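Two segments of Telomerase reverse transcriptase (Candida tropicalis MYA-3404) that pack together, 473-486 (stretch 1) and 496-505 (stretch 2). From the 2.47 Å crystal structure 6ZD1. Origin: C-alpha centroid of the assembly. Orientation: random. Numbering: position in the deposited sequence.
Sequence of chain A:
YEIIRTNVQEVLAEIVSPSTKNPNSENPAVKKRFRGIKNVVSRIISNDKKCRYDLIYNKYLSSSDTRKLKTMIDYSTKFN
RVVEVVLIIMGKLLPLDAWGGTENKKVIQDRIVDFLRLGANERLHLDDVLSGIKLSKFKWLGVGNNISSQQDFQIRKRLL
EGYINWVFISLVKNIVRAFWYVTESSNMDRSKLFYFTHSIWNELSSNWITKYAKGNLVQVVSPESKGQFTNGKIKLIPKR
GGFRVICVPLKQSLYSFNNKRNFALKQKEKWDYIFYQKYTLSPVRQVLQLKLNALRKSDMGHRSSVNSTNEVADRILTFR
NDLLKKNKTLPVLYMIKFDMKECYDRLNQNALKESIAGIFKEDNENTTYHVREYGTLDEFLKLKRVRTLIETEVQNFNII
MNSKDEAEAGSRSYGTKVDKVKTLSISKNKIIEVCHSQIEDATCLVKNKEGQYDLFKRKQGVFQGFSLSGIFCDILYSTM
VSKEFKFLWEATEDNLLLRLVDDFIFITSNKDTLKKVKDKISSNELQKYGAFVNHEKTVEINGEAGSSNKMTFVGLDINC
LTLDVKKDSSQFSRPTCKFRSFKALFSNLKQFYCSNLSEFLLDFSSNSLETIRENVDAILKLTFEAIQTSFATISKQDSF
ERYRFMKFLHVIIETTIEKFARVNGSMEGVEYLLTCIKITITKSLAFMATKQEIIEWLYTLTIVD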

# COMPACT_ATOMS: atom_id res chain seq x y z
N CYS A 473 17.16 4.39 -3.10
CA CYS A 473 17.69 4.00 -1.80
C CYS A 473 18.26 2.59 -1.83
O CYS A 473 19.25 2.30 -1.15
CB CYS A 473 16.59 4.11 -0.74
SG CYS A 473 17.11 3.87 0.96
N ASP A 474 17.69 1.71 -2.66
CA ASP A 474 18.20 0.35 -2.79
C ASP A 474 19.55 0.34 -3.50
O ASP A 474 20.47 -0.37 -3.08
CB ASP A 474 17.19 -0.51 -3.54
CG ASP A 474 17.43 -2.00 -3.35
OD1 ASP A 474 18.36 -2.37 -2.60
OD2 ASP A 474 16.69 -2.79 -3.97
N ILE A 475 19.69 1.12 -4.57
CA ILE A 475 20.96 1.20 -5.29
C ILE A 475 22.06 1.72 -4.37
O ILE A 475 23.16 1.16 -4.30
CB ILE A 475 20.82 2.09 -6.54
CG1 ILE A 475 19.95 1.40 -7.60
CG2 ILE A 475 22.18 2.43 -7.12
CD1 ILE A 475 19.70 2.28 -8.81
N LEU A 476 21.77 2.81 -3.65
CA LEU A 476 22.81 3.44 -2.83
C LEU A 476 23.23 2.54 -1.67
O LEU A 476 24.43 2.35 -1.44
CB LEU A 476 22.31 4.80 -2.31
CG LEU A 476 23.29 5.59 -1.44
CD1 LEU A 476 24.64 5.74 -2.14
CD2 LEU A 476 22.75 6.96 -1.08
N TYR A 477 22.27 1.98 -0.95
CA TYR A 477 22.62 1.15 0.21
C TYR A 477 23.24 -0.18 -0.21
O TYR A 477 24.10 -0.71 0.51
CB TYR A 477 21.40 0.92 1.10
CG TYR A 477 21.09 2.07 2.06
CD1 TYR A 477 21.76 3.28 1.97
CD2 TYR A 477 20.15 1.92 3.06
CE1 TYR A 477 21.48 4.32 2.85
CE2 TYR A 477 19.86 2.95 3.95
CZ TYR A 477 20.53 4.15 3.83
OH TYR A 477 20.25 5.17 4.71
N SER A 478 22.84 -0.73 -1.36
CA SER A 478 23.54 -1.91 -1.87
C SER A 478 24.99 -1.58 -2.21
O SER A 478 25.90 -2.34 -1.87
CB SER A 478 22.82 -2.47 -3.10
OG SER A 478 21.51 -2.90 -2.78
N THR A 479 25.20 -0.44 -2.88
CA THR A 479 26.56 0.02 -3.16
C THR A 479 27.33 0.30 -1.87
O THR A 479 28.51 -0.04 -1.77
CB THR A 479 26.50 1.28 -4.02
OG1 THR A 479 25.81 1.00 -5.24
CG2 THR A 479 27.90 1.79 -4.34
N MSE A 480 26.67 0.92 -0.90
CA MSE A 480 27.30 1.24 0.37
C MSE A 480 27.73 -0.02 1.12
O MSE A 480 28.86 -0.12 1.58
CB MSE A 480 26.35 2.06 1.24
CG MSE A 480 26.92 2.44 2.60
SE MSE A 480 25.60 3.24 3.78
CE MSE A 480 24.37 1.73 3.94
N VAL A 481 26.81 -0.98 1.23
CA VAL A 481 27.11 -2.22 1.94
C VAL A 481 28.26 -2.95 1.26
O VAL A 481 29.14 -3.51 1.93
CB VAL A 481 25.85 -3.10 2.03
CG1 VAL A 481 26.22 -4.52 2.43
CG2 VAL A 481 24.86 -2.51 3.03
N SER A 482 28.31 -2.92 -0.07
CA SER A 482 29.29 -3.70 -0.81
C SER A 482 30.69 -3.11 -0.70
O SER A 482 31.67 -3.86 -0.68
CB SER A 482 28.87 -3.81 -2.27
OG SER A 482 29.86 -4.48 -3.04
N LYS A 483 30.81 -1.79 -0.63
CA LYS A 483 32.11 -1.15 -0.57
C LYS A 483 32.61 -0.96 0.85
O LYS A 483 33.83 -0.91 1.07
CB LYS A 483 32.07 0.22 -1.26
CG LYS A 483 31.67 0.19 -2.73
CD LYS A 483 31.85 1.56 -3.38
CE LYS A 483 31.05 2.64 -2.66
NZ LYS A 483 31.20 3.98 -3.30
N GLU A 484 31.70 -0.86 1.82
CA GLU A 484 32.08 -0.52 3.18
C GLU A 484 32.33 -1.73 4.06
O GLU A 484 33.13 -1.63 5.01
CB GLU A 484 30.99 0.37 3.80
CG GLU A 484 30.94 1.79 3.24
CD GLU A 484 32.18 2.61 3.59
OE1 GLU A 484 32.83 2.29 4.60
OE2 GLU A 484 32.49 3.57 2.85
N PHE A 485 31.76 -2.88 3.75
CA PHE A 485 31.83 -4.06 4.61
C PHE A 485 32.65 -5.17 3.95
O PHE A 485 32.29 -6.35 4.02
CB PHE A 485 30.43 -4.58 4.95
CG PHE A 485 29.68 -3.71 5.91
CD1 PHE A 485 29.87 -3.83 7.27
CD2 PHE A 485 28.77 -2.77 5.45
CE1 PHE A 485 29.18 -3.03 8.16
CE2 PHE A 485 28.07 -1.97 6.33
CZ PHE A 485 28.27 -2.10 7.69
N LYS A 486 33.75 -4.78 3.30
CA LYS A 486 34.56 -5.73 2.54
C LYS A 486 35.02 -6.91 3.39
O LYS A 486 35.10 -8.03 2.88
CB LYS A 486 35.76 -5.02 1.93
CG LYS A 486 35.40 -3.95 0.90
CD LYS A 486 36.63 -3.20 0.42
CE LYS A 486 36.26 -2.15 -0.62
NZ LYS A 486 37.43 -1.33 -1.03
N LEU A 496 27.34 -13.40 9.01
CA LEU A 496 26.25 -13.16 8.07
C LEU A 496 25.70 -11.76 8.29
O LEU A 496 25.31 -11.41 9.40
CB LEU A 496 25.14 -14.19 8.24
CG LEU A 496 23.83 -13.88 7.53
CD1 LEU A 496 24.01 -14.03 6.03
CD2 LEU A 496 22.70 -14.76 8.04
N LEU A 497 25.66 -10.96 7.22
CA LEU A 497 25.07 -9.63 7.23
C LEU A 497 23.89 -9.59 6.27
O LEU A 497 23.99 -10.07 5.13
CB LEU A 497 26.09 -8.56 6.85
CG LEU A 497 25.61 -7.10 6.83
CD1 LEU A 497 25.28 -6.62 8.23
CD2 LEU A 497 26.64 -6.19 6.17
N LEU A 498 22.78 -8.99 6.72
CA LEU A 498 21.55 -8.90 5.95
C LEU A 498 21.02 -7.47 6.02
O LEU A 498 21.17 -6.80 7.05
CB LEU A 498 20.49 -9.87 6.45
CG LEU A 498 20.80 -11.36 6.37
CD1 LEU A 498 19.64 -12.15 6.94
CD2 LEU A 498 21.06 -11.76 4.93
N ARG A 499 20.43 -7.01 4.92
CA ARG A 499 19.88 -5.67 4.83
C ARG A 499 18.44 -5.74 4.34
O ARG A 499 18.15 -6.41 3.34
CB ARG A 499 20.73 -4.77 3.91
CG ARG A 499 20.29 -3.32 3.92
CD ARG A 499 21.15 -2.45 3.01
NE ARG A 499 20.96 -2.79 1.60
CZ ARG A 499 19.93 -2.37 0.87
NH1 ARG A 499 18.99 -1.62 1.41
NH2 ARG A 499 19.85 -2.73 -0.41
N LEU A 500 17.57 -5.01 5.04
CA LEU A 500 16.12 -4.91 4.71
C LEU A 500 15.73 -3.43 4.75
O LEU A 500 15.49 -2.91 5.86
CB LEU A 500 15.32 -5.72 5.74
CG LEU A 500 13.87 -6.02 5.35
CD1 LEU A 500 13.71 -6.03 3.84
CD2 LEU A 500 13.41 -7.34 5.95
N VAL A 501 15.70 -2.79 3.58
CA VAL A 501 15.35 -1.34 3.44
C VAL A 501 16.32 -0.50 4.29
O VAL A 501 17.38 -0.11 3.77
CB VAL A 501 13.88 -1.06 3.79
CG1 VAL A 501 13.49 0.38 3.47
CG2 VAL A 501 12.94 -2.03 3.09
N ASP A 502 15.95 -0.24 5.55
CA ASP A 502 16.77 0.56 6.45
C ASP A 502 17.22 -0.20 7.69
O ASP A 502 17.99 0.35 8.50
CB ASP A 502 16.05 1.86 6.86
CG ASP A 502 14.62 1.64 7.36
OD1 ASP A 502 14.07 0.53 7.18
OD2 ASP A 502 14.05 2.59 7.93
N ASP A 503 16.81 -1.46 7.85
CA ASP A 503 17.16 -2.26 9.02
C ASP A 503 18.28 -3.26 8.69
O ASP A 503 18.27 -3.90 7.63
CB ASP A 503 15.94 -3.01 9.54
CG ASP A 503 14.80 -2.08 9.90
OD1 ASP A 503 14.96 -1.26 10.83
OD2 ASP A 503 13.74 -2.16 9.24
N PHE A 504 19.22 -3.40 9.61
CA PHE A 504 20.37 -4.27 9.44
C PHE A 504 20.42 -5.29 10.56
O PHE A 504 20.01 -5.01 11.69
CB PHE A 504 21.68 -3.48 9.42
CG PHE A 504 21.82 -2.54 8.26
CD1 PHE A 504 22.67 -2.85 7.20
CD2 PHE A 504 21.12 -1.34 8.22
CE1 PHE A 504 22.81 -1.99 6.13
CE2 PHE A 504 21.26 -0.48 7.15
CZ PHE A 504 22.10 -0.80 6.10
N ILE A 505 20.92 -6.48 10.24
CA ILE A 505 21.21 -7.50 11.24
C ILE A 505 22.51 -8.17 10.86
O ILE A 505 22.80 -8.37 9.67
CB ILE A 505 20.06 -8.53 11.39
CG1 ILE A 505 20.30 -9.40 12.62
CG2 ILE A 505 19.94 -9.39 10.14
CD1 ILE A 505 19.12 -10.26 13.00

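Val-481 lies at the apolar centre of this contact, where a helix (473-484) packs along a hairpin formed by strands 496-500 and 503-505. Its compact, branched side chain reaches two strands at once: CG1 lies 4.1 Å from CD2 of Leu-497, while CG2 lies 3.8 Å from CE1 of Phe-504, meeting that ring at its edge. One turn along, Phe-485, the first residue to leave helical geometry, offers a flat ring face to Leu-497, whose CD2 sits 4.1 Å from the ring centroid of Phe-485 and nearly on its normal, a CH-pi contact. The flexible selenomethionine Met-480 adds its CE, 4.0 Å from CZ of Phe-504.

The helix runs nearly antiparallel to strand 496-500, their axes 10.5 Å apart at closest approach. Alternation along the strand directs Leu-497 and Arg-499 toward the helix and Leu-498 away from it.

Arg-499 suits the boundary because its aliphatic stem packs on Val-481 (CD to CG2, 3.7 Å) while its cation reaches the carboxylate of Asp-474. One face of its guanidinium lies against CB of Tyr-477. NH2 of Arg-499 forms a salt bridge with OD1 of Asp-474 (2.7 Å) and a weak hydrogen bond to OG of Ser-478 (2.9 Å); this small hydroxyl can accept from Arg-499 while donating to its own helix, at the backbone O of Asp-474. NH1 of Arg-499 bonds weakly to O of Val-501 (3.2 Å), in the type II' turn joining the strands.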